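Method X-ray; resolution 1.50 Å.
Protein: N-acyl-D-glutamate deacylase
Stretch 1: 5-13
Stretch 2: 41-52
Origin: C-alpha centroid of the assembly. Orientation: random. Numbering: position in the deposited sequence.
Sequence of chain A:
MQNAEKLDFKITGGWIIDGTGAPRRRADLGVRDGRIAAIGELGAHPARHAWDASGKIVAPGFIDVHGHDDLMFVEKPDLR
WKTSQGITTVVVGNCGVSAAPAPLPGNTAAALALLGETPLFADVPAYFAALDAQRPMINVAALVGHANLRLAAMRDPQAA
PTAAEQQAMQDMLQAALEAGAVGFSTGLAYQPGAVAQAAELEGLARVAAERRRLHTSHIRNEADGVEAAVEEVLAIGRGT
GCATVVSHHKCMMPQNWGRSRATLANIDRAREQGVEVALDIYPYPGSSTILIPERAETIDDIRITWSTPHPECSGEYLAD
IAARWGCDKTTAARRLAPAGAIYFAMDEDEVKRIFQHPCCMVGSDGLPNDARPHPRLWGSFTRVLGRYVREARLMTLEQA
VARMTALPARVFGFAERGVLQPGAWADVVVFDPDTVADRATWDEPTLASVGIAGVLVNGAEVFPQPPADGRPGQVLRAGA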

# COMPACT_ATOMS: atom_id res chain seq x y z
N GLU A 5 -16.59 9.29 -33.55
CA GLU A 5 -16.72 10.26 -32.42
C GLU A 5 -15.33 10.65 -31.92
O GLU A 5 -14.48 9.79 -31.69
CB GLU A 5 -17.53 9.64 -31.28
CG GLU A 5 -17.96 10.64 -30.22
CD GLU A 5 -18.77 9.99 -29.11
OE1 GLU A 5 -19.73 9.25 -29.43
OE2 GLU A 5 -18.47 10.22 -27.92
N LYS A 6 -15.11 11.95 -31.75
CA LYS A 6 -13.82 12.45 -31.30
C LYS A 6 -13.37 11.84 -29.98
O LYS A 6 -14.17 11.68 -29.05
CB LYS A 6 -13.88 13.98 -31.18
CG LYS A 6 -12.53 14.64 -30.97
CD LYS A 6 -12.66 16.15 -31.10
CE LYS A 6 -11.30 16.83 -31.01
NZ LYS A 6 -11.41 18.30 -31.24
N LEU A 7 -12.09 11.51 -29.90
CA LEU A 7 -11.51 10.93 -28.69
C LEU A 7 -11.17 12.06 -27.73
O LEU A 7 -10.84 13.17 -28.16
CB LEU A 7 -10.23 10.16 -29.03
CG LEU A 7 -10.35 8.85 -29.81
CD1 LEU A 7 -8.96 8.38 -30.23
CD2 LEU A 7 -11.03 7.80 -28.94
N ASP A 8 -11.25 11.78 -26.44
CA ASP A 8 -10.92 12.79 -25.44
C ASP A 8 -9.41 12.86 -25.26
O ASP A 8 -8.85 13.91 -24.94
CB ASP A 8 -11.59 12.47 -24.10
CG ASP A 8 -13.09 12.63 -24.16
OD1 ASP A 8 -13.55 13.67 -24.68
OD2 ASP A 8 -13.81 11.74 -23.68
N PHE A 9 -8.75 11.73 -25.48
CA PHE A 9 -7.30 11.64 -25.33
C PHE A 9 -6.76 10.51 -26.20
O PHE A 9 -7.45 9.53 -26.47
CB PHE A 9 -6.95 11.35 -23.87
CG PHE A 9 -5.85 12.21 -23.31
CD1 PHE A 9 -6.11 13.10 -22.28
CD2 PHE A 9 -4.55 12.11 -23.79
CE1 PHE A 9 -5.10 13.88 -21.73
CE2 PHE A 9 -3.52 12.88 -23.25
CZ PHE A 9 -3.80 13.77 -22.21
N LYS A 10 -5.53 10.66 -26.66
CA LYS A 10 -4.89 9.61 -27.44
C LYS A 10 -3.40 9.67 -27.14
O LYS A 10 -2.82 10.76 -27.03
CB LYS A 10 -5.16 9.76 -28.94
CG LYS A 10 -4.43 10.87 -29.66
CD LYS A 10 -4.69 10.76 -31.16
CE LYS A 10 -3.94 11.80 -31.97
NZ LYS A 10 -4.18 11.63 -33.44
N ILE A 11 -2.79 8.51 -26.97
CA ILE A 11 -1.37 8.39 -26.68
C ILE A 11 -0.79 7.58 -27.82
O ILE A 11 -1.06 6.38 -27.95
CB ILE A 11 -1.15 7.67 -25.34
CG1 ILE A 11 -1.89 8.42 -24.23
CG2 ILE A 11 0.34 7.60 -25.04
CD1 ILE A 11 -1.88 7.71 -22.90
N THR A 12 0.02 8.22 -28.65
CA THR A 12 0.57 7.57 -29.83
C THR A 12 2.08 7.35 -29.90
O THR A 12 2.85 7.96 -29.16
CB THR A 12 0.15 8.34 -31.09
OG1 THR A 12 0.72 7.72 -32.24
CG2 THR A 12 0.64 9.78 -31.00
N GLY A 13 2.47 6.46 -30.81
CA GLY A 13 3.87 6.17 -31.05
C GLY A 13 4.62 5.32 -30.04
O GLY A 13 5.79 4.99 -30.26
N GLU A 41 -4.09 1.73 -34.42
CA GLU A 41 -3.57 2.86 -35.17
C GLU A 41 -4.52 4.05 -35.02
O GLU A 41 -5.64 4.02 -35.51
CB GLU A 41 -3.44 2.49 -36.66
CG GLU A 41 -2.99 3.64 -37.55
CD GLU A 41 -1.64 4.20 -37.14
OE1 GLU A 41 -0.66 3.42 -37.11
OE2 GLU A 41 -1.56 5.42 -36.86
N LEU A 42 -4.06 5.09 -34.33
CA LEU A 42 -4.88 6.27 -34.09
C LEU A 42 -4.21 7.56 -34.54
O LEU A 42 -4.64 8.65 -34.17
CB LEU A 42 -5.22 6.37 -32.60
CG LEU A 42 -5.91 5.15 -31.98
CD1 LEU A 42 -6.10 5.36 -30.49
CD2 LEU A 42 -7.24 4.90 -32.67
N GLY A 43 -3.16 7.44 -35.34
CA GLY A 43 -2.44 8.61 -35.80
C GLY A 43 -3.28 9.69 -36.44
O GLY A 43 -3.06 10.88 -36.21
N ALA A 44 -4.26 9.29 -37.25
CA ALA A 44 -5.13 10.25 -37.93
C ALA A 44 -6.48 10.44 -37.25
O ALA A 44 -7.34 11.16 -37.76
CB ALA A 44 -5.33 9.81 -39.38
N HIS A 45 -6.66 9.80 -36.10
CA HIS A 45 -7.92 9.91 -35.37
C HIS A 45 -7.94 11.16 -34.49
O HIS A 45 -7.12 11.31 -33.59
CB HIS A 45 -8.14 8.65 -34.52
CG HIS A 45 -9.52 8.54 -33.94
ND1 HIS A 45 -9.95 7.40 -33.29
CD2 HIS A 45 -10.55 9.41 -33.91
CE1 HIS A 45 -11.20 7.58 -32.88
NE2 HIS A 45 -11.58 8.79 -33.25
N PRO A 46 -8.87 12.08 -34.76
CA PRO A 46 -8.99 13.32 -33.99
C PRO A 46 -9.16 13.08 -32.49
O PRO A 46 -9.82 12.13 -32.07
CB PRO A 46 -10.21 14.00 -34.60
CG PRO A 46 -10.14 13.56 -36.03
CD PRO A 46 -9.81 12.09 -35.90
N ALA A 47 -8.54 13.94 -31.68
CA ALA A 47 -8.62 13.84 -30.23
C ALA A 47 -8.47 15.22 -29.59
O ALA A 47 -7.77 16.08 -30.12
CB ALA A 47 -7.54 12.90 -29.72
N ARG A 48 -9.13 15.42 -28.46
CA ARG A 48 -9.07 16.69 -27.74
C ARG A 48 -7.68 16.92 -27.17
O ARG A 48 -7.17 18.04 -27.16
CB ARG A 48 -10.11 16.71 -26.62
CG ARG A 48 -11.55 16.68 -27.12
CD ARG A 48 -12.54 16.73 -25.96
NE ARG A 48 -13.91 16.86 -26.42
CZ ARG A 48 -14.55 15.95 -27.16
NH1 ARG A 48 -13.94 14.83 -27.52
NH2 ARG A 48 -15.80 16.17 -27.54
N HIS A 49 -7.06 15.84 -26.69
CA HIS A 49 -5.72 15.91 -26.12
C HIS A 49 -4.91 14.76 -26.70
O HIS A 49 -5.45 13.70 -26.99
CB HIS A 49 -5.75 15.78 -24.60
CG HIS A 49 -6.64 16.78 -23.92
ND1 HIS A 49 -8.00 16.59 -23.79
CD2 HIS A 49 -6.37 17.98 -23.36
CE1 HIS A 49 -8.52 17.63 -23.16
NE2 HIS A 49 -7.55 18.49 -22.90
N ALA A 50 -3.60 14.96 -26.85
CA ALA A 50 -2.76 13.91 -27.39
C ALA A 50 -1.34 13.96 -26.85
O ALA A 50 -0.76 15.03 -26.67
CB ALA A 50 -2.73 14.00 -28.91
N TRP A 51 -0.79 12.78 -26.58
CA TRP A 51 0.57 12.65 -26.07
C TRP A 51 1.40 11.82 -27.04
O TRP A 51 0.92 10.83 -27.60
CB TRP A 51 0.60 11.97 -24.70
CG TRP A 51 0.19 12.82 -23.55
CD1 TRP A 51 0.11 14.18 -23.51
CD2 TRP A 51 -0.12 12.37 -22.22
NE1 TRP A 51 -0.24 14.61 -22.25
CE2 TRP A 51 -0.38 13.51 -21.44
CE3 TRP A 51 -0.20 11.10 -21.63
CZ2 TRP A 51 -0.72 13.43 -20.08
CZ3 TRP A 51 -0.54 11.02 -20.28
CH2 TRP A 51 -0.79 12.18 -19.52
N ASP A 52 2.66 12.21 -27.23
CA ASP A 52 3.57 11.49 -28.10
C ASP A 52 4.40 10.57 -27.20
O ASP A 52 5.29 11.03 -26.49
CB ASP A 52 4.49 12.46 -28.84
CG ASP A 52 5.54 11.76 -29.68
OD1 ASP A 52 5.45 10.52 -29.85
OD2 ASP A 52 6.45 12.44 -30.19

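How do the two backbones satisfy one another? They run side by side in parallel, strand 9-12 lying 4.8 Å from strand 50-52 with their directions only 11° apart, and the hydrogen bonds alternate from chain to chain as parallel pairing requires. L7 uses both of its polar groups: its N donates to P46 O (3.2 Å), and its O accepts from R48 N at 2.8 Å. Further along, K10 O takes the amide of W51 (N to O, 2.9 Å), and W51 O in turn receives T12 N at 3.0 Å; both bonds are nearly straight. CA hydrogens add to the same acceptors, with A47 CA 3.1 Å from L7 O and A50 CA 3.2 Å from K10 O.

What happens where the chains turn, at D8 in one and at R48 and H49 in the other? The ladder loosens here. H49 N reaches D8 O at 3.2 Å and K10 N reaches H49 O at 3.1 Å, but both bonds are bent and weak. A side chain makes up for the first: H49 ND1 donates to D8 O at 3.0 Å with good geometry, so this carbonyl accepts from the backbone and the imidazole of the same residue. R48 brings its charge back to D8, forming a salt bridge between R48 NH1 and D8 OD1 at 3.1 Å. The oxygen lies over a face of the guanidinium, well out of its plane, so the attraction is one of charge and no N-H points at it. The aliphatic part of K6 covers the opposite face, while D8 OD2 is hydrogen-bonded elsewhere in the structure.

Where does the ammonium of K10 find its acceptors? Its chain, extended beyond a chi1 of p, carries NZ to the type I turn from L42 to H45, where backbone carbonyls gather around it. NZ donates to H45 O at 3.0 Å and to L42 O at 3.1 Å, with a weak bond to G43 O, also at 3.1 Å. L42 O additionally accepts the turn's own bond from H45 N (3.0 Å), so it serves both the turn and the lysine. On the way, K10 CG packs 3.6 Å from A50 CB and 3.7 Å from A47 CB. The H45 ring gives a weak bond from NE2 to E5 O, 3.4 Å away at its edge, and offers a face to L7 CD1, which sits 3.6 Å from the ring centroid in a CH-pi contact.

Which side chains meet on the sheet face shared by F9, H49, I11 and W51? Here the contact is largely aromatic. H49 CB lies over the F9 ring, 3.5 Å from its centroid, whereas the two rings are nearly parallel but slid apart, barely overlapping. F9 then turns its edge to the face of W51, bringing F9 CZ within 3.5 Å of W51 CE2. I11 CD1 extends the apolar packing, 4.0 Å from W51 CE3.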